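Local coordinates for SspB protein (Streptomyces clavuligerus, PDB 6JUF) that probably acts as a metal-dependent DNase in the SspABCD-SspE phosphorothioation-sensing defence against phages, at residues P87-A100 with V321-W333. Sequence-based numbering, arbitrary orientation.
Sequences PTWEARWLLDEDGA and VRSRPNFPTREDW
Pro87 meets Trp333 twice: its carbonyl O accepts from Trp333 NE1 at 2.9 Å, with the donor well above the carbonyl plane, and its CG touches Trp333 CZ2. Trp89 CG is anti to the backbone N (chi1 177°), which carries the indole across to the chain before helix 330-336. There Trp89 NE1 gives Pro328 O a fairly straight bond of 2.9 Å. Arg330 CG sits over the centre of one face of this indole, a CH-pi contact 3.7 Å from the centroid of the five-membered ring. The Trp89 edge points at the face of Trp333 in an offset edge-to-face pair. Glu90 OE2 forms a salt bridge with Arg330 NH2.

Trp89, Trp93, Phe327 and Trp333 make an aromatic cluster that joins helix 89-95 to helix 330-336 and to the chain leading into it from helix 306-317. Trp311 of helix 306-317 meets Trp89 and Trp93 edge-to-face.

Arg92 CB lies over the six-membered ring of Trp333. Pro328 CD and Phe327 CD1 cover one face of the Arg92 guanidinium, while Asp98 OD2 lies in the guanidinium plane and takes a nearly linear salt-bridge bond on its anti lone pair from Arg92 NH2 (2.8 Å). Trp93 CB touches Phe327 CZ at 3.8 Å. Trp93 NE1 lies against Val321 CB and is hydrogen-bonded to Asp315 OD1. Asp98 and Gly99 are the last two residues of a type I turn. Arg324, extended from CG to NE, gives bent hydrogen bonds from NH1 to Asp98 O (2.8 Å) and Gly99 O (3.0 Å), each from above the carbonyl plane. Ala100 CB packs against Val321 CG2.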
loop_
_atom_site.group_PDB
_atom_site.type_symbol
_atom_site.label_atom_id
_atom_site.label_comp_id
_atom_site.label_asym_id
_atom_site.label_seq_id
_atom_site.Cartn_x
_atom_site.Cartn_y
_atom_site.Cartn_z
ATOM N N PRO B 87 -21.068 9.331 -4.249
ATOM C CA PRO B 87 -20.504 7.992 -4.184
ATOM C C PRO B 87 -21.351 6.933 -4.946
ATOM O O PRO B 87 -22.581 6.943 -4.857
ATOM C CB PRO B 87 -20.498 7.674 -2.655
ATOM C CG PRO B 87 -21.717 8.402 -2.127
ATOM C CD PRO B 87 -21.785 9.682 -2.982
ATOM N N THR B 88 -20.679 6.033 -5.698
ATOM C CA THR B 88 -21.382 5.025 -6.443
ATOM C C THR B 88 -21.707 3.875 -5.525
ATOM O O THR B 88 -21.058 3.730 -4.443
ATOM C CB THR B 88 -20.506 4.521 -7.589
ATOM O OG1 THR B 88 -19.296 3.985 -7.015
ATOM C CG2 THR B 88 -20.137 5.631 -8.536
ATOM N N TRP B 89 -22.616 3.022 -5.911
ATOM C CA TRP B 89 -22.920 1.829 -5.127
ATOM C C TRP B 89 -21.688 0.971 -5.037
ATOM O O TRP B 89 -21.474 0.318 -4.007
ATOM C CB TRP B 89 -24.100 1.120 -5.783
ATOM C CG TRP B 89 -24.447 -0.192 -5.083
ATOM C CD1 TRP B 89 -25.380 -0.387 -4.068
ATOM C CD2 TRP B 89 -23.869 -1.530 -5.322
ATOM N NE1 TRP B 89 -25.456 -1.714 -3.718
ATOM C CE2 TRP B 89 -24.535 -2.441 -4.400
ATOM C CE3 TRP B 89 -22.874 -2.012 -6.160
ATOM C CZ2 TRP B 89 -24.276 -3.821 -4.395
ATOM C CZ3 TRP B 89 -22.571 -3.363 -6.120
ATOM C CH2 TRP B 89 -23.263 -4.254 -5.266
ATOM N N GLU B 90 -20.843 0.948 -6.093
ATOM C CA GLU B 90 -19.625 0.166 -6.009
ATOM C C GLU B 90 -18.683 0.622 -4.897
ATOM O O GLU B 90 -17.988 -0.192 -4.245
ATOM C CB GLU B 90 -18.868 0.108 -7.403
ATOM C CG GLU B 90 -19.558 -0.774 -8.429
ATOM C CD GLU B 90 -20.817 -0.200 -9.049
ATOM O OE1 GLU B 90 -21.110 1.055 -8.876
ATOM O OE2 GLU B 90 -21.491 -0.955 -9.726
ATOM N N ALA B 91 -18.589 1.939 -4.680
ATOM C CA ALA B 91 -17.768 2.454 -3.606
ATOM C C ALA B 91 -18.387 2.036 -2.254
ATOM O O ALA B 91 -17.641 1.620 -1.349
ATOM C CB ALA B 91 -17.662 3.979 -3.664
ATOM N N ARG B 92 -19.708 2.077 -2.110
ATOM C CA ARG B 92 -20.342 1.580 -0.878
ATOM C C ARG B 92 -19.988 0.079 -0.684
ATOM O O ARG B 92 -19.748 -0.313 0.452
ATOM C CB ARG B 92 -21.866 1.745 -0.959
ATOM C CG ARG B 92 -22.684 1.054 0.118
ATOM C CD ARG B 92 -22.371 1.646 1.489
ATOM N NE ARG B 92 -23.093 0.994 2.607
ATOM C CZ ARG B 92 -22.655 -0.077 3.268
ATOM N NH1 ARG B 92 -21.534 -0.735 2.900
ATOM N NH2 ARG B 92 -23.384 -0.554 4.288
ATOM N N TRP B 93 -20.006 -0.719 -1.739
ATOM C CA TRP B 93 -19.749 -2.142 -1.618
ATOM C C TRP B 93 -18.289 -2.386 -1.235
ATOM O O TRP B 93 -18.001 -3.278 -0.457
ATOM C CB TRP B 93 -20.154 -2.821 -2.921
ATOM C CG TRP B 93 -19.753 -4.267 -2.969
ATOM C CD1 TRP B 93 -20.484 -5.380 -2.572
ATOM C CD2 TRP B 93 -18.494 -4.788 -3.504
ATOM N NE1 TRP B 93 -19.749 -6.523 -2.765
ATOM C CE2 TRP B 93 -18.537 -6.222 -3.340
ATOM C CE3 TRP B 93 -17.352 -4.194 -4.080
ATOM C CZ2 TRP B 93 -17.474 -7.055 -3.746
ATOM C CZ3 TRP B 93 -16.328 -5.052 -4.515
ATOM C CH2 TRP B 93 -16.396 -6.455 -4.306
ATOM N N LEU B 94 -17.330 -1.642 -1.824
ATOM C CA LEU B 94 -15.917 -1.939 -1.648
ATOM C C LEU B 94 -15.263 -1.259 -0.458
ATOM O O LEU B 94 -14.511 -1.885 0.337
ATOM C CB LEU B 94 -15.146 -1.515 -2.934
ATOM C CG LEU B 94 -13.607 -1.715 -2.807
ATOM C CD1 LEU B 94 -13.219 -3.206 -2.688
ATOM C CD2 LEU B 94 -12.903 -1.046 -3.985
ATOM N N LEU B 95 -15.512 0.035 -0.305
ATOM C CA LEU B 95 -14.749 0.869 0.586
ATOM C C LEU B 95 -15.372 1.158 1.943
ATOM O O LEU B 95 -14.669 1.680 2.811
ATOM C CB LEU B 95 -14.399 2.223 -0.099
ATOM C CG LEU B 95 -13.520 2.057 -1.348
ATOM C CD1 LEU B 95 -13.441 3.449 -1.997
ATOM C CD2 LEU B 95 -12.174 1.523 -0.945
ATOM N N ASP B 96 -16.649 0.943 2.126
ATOM C CA ASP B 96 -17.276 1.206 3.408
ATOM C C ASP B 96 -16.606 0.365 4.495
ATOM O O ASP B 96 -16.115 -0.758 4.248
ATOM C CB ASP B 96 -18.742 0.857 3.321
ATOM C CG ASP B 96 -19.540 1.541 4.390
ATOM O OD1 ASP B 96 -19.710 0.929 5.471
ATOM O OD2 ASP B 96 -19.948 2.690 4.176
ATOM N N GLU B 97 -16.577 0.892 5.708
ATOM C CA GLU B 97 -16.128 0.096 6.823
ATOM C C GLU B 97 -16.859 -1.241 6.890
ATOM O O GLU B 97 -16.262 -2.270 7.254
ATOM C CB GLU B 97 -16.262 0.911 8.141
ATOM C CG GLU B 97 -16.934 0.238 9.315
ATOM C CD GLU B 97 -17.416 1.257 10.365
ATOM O OE1 GLU B 97 -18.110 2.250 10.017
ATOM O OE2 GLU B 97 -17.098 1.059 11.552
ATOM N N ASP B 98 -18.121 -1.244 6.469
ATOM C CA ASP B 98 -18.904 -2.450 6.454
ATOM C C ASP B 98 -18.856 -3.249 5.094
ATOM O O ASP B 98 -19.587 -4.247 4.916
ATOM C CB ASP B 98 -20.316 -2.028 6.926
ATOM C CG ASP B 98 -21.368 -3.012 6.579
ATOM O OD1 ASP B 98 -21.285 -4.146 7.106
ATOM O OD2 ASP B 98 -22.279 -2.631 5.799
ATOM N N GLY B 99 -17.887 -2.913 4.246
ATOM C CA GLY B 99 -17.823 -3.370 2.842
ATOM C C GLY B 99 -16.810 -4.468 2.578
ATOM O O GLY B 99 -16.358 -5.143 3.523
ATOM N N ALA B 100 -16.490 -4.721 1.320
ATOM C CA ALA B 100 -15.730 -5.856 0.881
ATOM C C ALA B 100 -14.294 -5.792 1.358
ATOM O O ALA B 100 -13.739 -6.789 1.831
ATOM C CB ALA B 100 -15.744 -6.004 -0.655
ATOM N N VAL B 321 -20.856 -9.845 0.779
ATOM C CA VAL B 321 -21.141 -8.559 1.441
ATOM C C VAL B 321 -22.623 -8.172 1.346
ATOM O O VAL B 321 -23.158 -7.570 2.330
ATOM C CB VAL B 321 -20.279 -7.461 0.792
ATOM C CG1 VAL B 321 -20.509 -6.119 1.426
ATOM C CG2 VAL B 321 -18.801 -7.837 0.899
ATOM N N ARG B 322 -23.258 -8.432 0.210
ATOM C CA ARG B 322 -24.640 -7.957 -0.037
ATOM C C ARG B 322 -25.650 -8.587 0.954
ATOM O O ARG B 322 -26.747 -8.079 1.132
ATOM C CB ARG B 322 -25.056 -8.197 -1.505
ATOM C CG ARG B 322 -24.286 -7.379 -2.546
ATOM C CD ARG B 322 -24.643 -7.762 -3.973
ATOM N NE ARG B 322 -24.444 -9.210 -4.214
ATOM C CZ ARG B 322 -24.810 -9.833 -5.332
ATOM N NH1 ARG B 322 -25.322 -9.167 -6.339
ATOM N NH2 ARG B 322 -24.611 -11.119 -5.396
ATOM N N SER B 323 -25.243 -9.699 1.561
ATOM C CA SER B 323 -26.033 -10.446 2.557
ATOM C C SER B 323 -25.994 -9.899 3.956
ATOM O O SER B 323 -26.788 -10.314 4.815
ATOM C CB SER B 323 -25.536 -11.885 2.643
ATOM O OG SER B 323 -25.862 -12.490 1.428
ATOM N N ARG B 324 -25.078 -8.975 4.203
ATOM C CA ARG B 324 -24.857 -8.431 5.541
ATOM C C ARG B 324 -26.076 -7.595 5.899
ATOM O O ARG B 324 -26.728 -6.977 5.014
ATOM C CB ARG B 324 -23.598 -7.565 5.614
ATOM C CG ARG B 324 -22.345 -8.379 5.411
ATOM C CD ARG B 324 -21.060 -7.541 5.466
ATOM N NE ARG B 324 -19.974 -8.419 5.057
ATOM C CZ ARG B 324 -18.722 -8.056 4.807
ATOM N NH1 ARG B 324 -18.356 -6.800 4.938
ATOM N NH2 ARG B 324 -17.841 -8.966 4.423
ATOM N N PRO B 325 -26.386 -7.586 7.213
ATOM C CA PRO B 325 -27.511 -6.778 7.690
ATOM C C PRO B 325 -27.430 -5.341 7.208
ATOM O O PRO B 325 -26.362 -4.699 7.350
ATOM C CB PRO B 325 -27.372 -6.832 9.206
ATOM C CG PRO B 325 -26.683 -8.128 9.447
ATOM C CD PRO B 325 -25.686 -8.260 8.320
ATOM N N ASN B 326 -28.530 -4.878 6.599
ATOM C CA ASN B 326 -28.688 -3.467 6.229
ATOM C C ASN B 326 -27.800 -3.011 5.097
ATOM O O ASN B 326 -27.630 -1.810 4.888
ATOM C CB ASN B 326 -28.403 -2.578 7.451
ATOM C CG ASN B 326 -29.352 -2.853 8.587
ATOM O OD1 ASN B 326 -30.551 -2.834 8.408
ATOM N ND2 ASN B 326 -28.810 -3.077 9.760
ATOM N N PHE B 327 -27.213 -3.965 4.376
ATOM C CA PHE B 327 -26.482 -3.597 3.158
ATOM C C PHE B 327 -27.430 -3.119 2.080
ATOM O O PHE B 327 -28.372 -3.824 1.769
ATOM C CB PHE B 327 -25.649 -4.756 2.614
ATOM C CG PHE B 327 -24.724 -4.301 1.503
ATOM C CD1 PHE B 327 -23.445 -3.845 1.804
ATOM C CD2 PHE B 327 -25.193 -4.231 0.214
ATOM C CE1 PHE B 327 -22.592 -3.383 0.778
ATOM C CE2 PHE B 327 -24.377 -3.763 -0.800
ATOM C CZ PHE B 327 -23.078 -3.339 -0.513
ATOM N N PRO B 328 -27.196 -1.913 1.522
ATOM C CA PRO B 328 -28.188 -1.393 0.559
ATOM C C PRO B 328 -28.165 -2.055 -0.797
ATOM O O PRO B 328 -27.039 -2.312 -1.325
ATOM C CB PRO B 328 -27.775 0.059 0.375
ATOM C CG PRO B 328 -26.319 0.113 0.727
ATOM C CD PRO B 328 -26.034 -0.985 1.726
ATOM N N THR B 329 -29.336 -2.309 -1.380
ATOM C CA THR B 329 -29.432 -2.687 -2.787
ATOM C C THR B 329 -29.004 -1.510 -3.680
ATOM O O THR B 329 -28.893 -0.358 -3.194
ATOM C CB THR B 329 -30.849 -3.098 -3.155
ATOM O OG1 THR B 329 -31.766 -1.990 -3.020
ATOM C CG2 THR B 329 -31.293 -4.311 -2.275
ATOM N N ARG B 330 -28.792 -1.768 -4.959
ATOM C CA ARG B 330 -28.526 -0.664 -5.873
ATOM C C ARG B 330 -29.736 0.302 -5.858
ATOM O O ARG B 330 -29.572 1.537 -5.995
ATOM C CB ARG B 330 -28.232 -1.240 -7.265
ATOM C CG ARG B 330 -27.010 -2.180 -7.281
ATOM C CD ARG B 330 -26.654 -2.734 -8.658
ATOM N NE ARG B 330 -25.775 -1.756 -9.152
ATOM C CZ ARG B 330 -24.451 -1.838 -9.323
ATOM N NH1 ARG B 330 -23.712 -2.979 -9.292
ATOM N NH2 ARG B 330 -23.899 -0.751 -9.678
ATOM N N GLU B 331 -30.933 -0.232 -5.661
ATOM C CA GLU B 331 -32.148 0.579 -5.745
ATOM C C GLU B 331 -32.223 1.508 -4.543
ATOM O O GLU B 331 -32.652 2.652 -4.648
ATOM C CB GLU B 331 -33.393 -0.351 -5.770
ATOM C CG GLU B 331 -33.635 -1.214 -7.019
ATOM C CD GLU B 331 -32.569 -2.293 -7.329
ATOM O OE1 GLU B 331 -32.450 -2.661 -8.537
ATOM O OE2 GLU B 331 -31.829 -2.809 -6.422
ATOM N N ASP B 332 -31.873 0.992 -3.373
ATOM C CA ASP B 332 -31.840 1.733 -2.131
ATOM C C ASP B 332 -30.848 2.855 -2.244
ATOM O O ASP B 332 -31.128 4.007 -1.877
ATOM C CB ASP B 332 -31.342 0.887 -0.975
ATOM C CG ASP B 332 -32.300 -0.202 -0.537
ATOM O OD1 ASP B 332 -33.528 -0.095 -0.700
ATOM O OD2 ASP B 332 -31.752 -1.193 0.050
ATOM N N TRP B 333 -29.675 2.512 -2.781
ATOM C CA TRP B 333 -28.650 3.531 -3.005
ATOM C C TRP B 333 -29.050 4.600 -4.014
ATOM O O TRP B 333 -28.734 5.812 -3.781
ATOM C CB TRP B 333 -27.364 2.791 -3.419
ATOM C CG TRP B 333 -26.118 3.611 -3.297
ATOM C CD1 TRP B 333 -25.397 4.225 -4.305
ATOM C CD2 TRP B 333 -25.411 3.904 -2.065
ATOM N NE1 TRP B 333 -24.298 4.912 -3.772
ATOM C CE2 TRP B 333 -24.260 4.748 -2.418
ATOM C CE3 TRP B 333 -25.636 3.585 -0.711
ATOM C CZ2 TRP B 333 -23.377 5.213 -1.450
ATOM C CZ3 TRP B 333 -24.764 4.068 0.266
ATOM C CH2 TRP B 333 -23.642 4.877 -0.079
#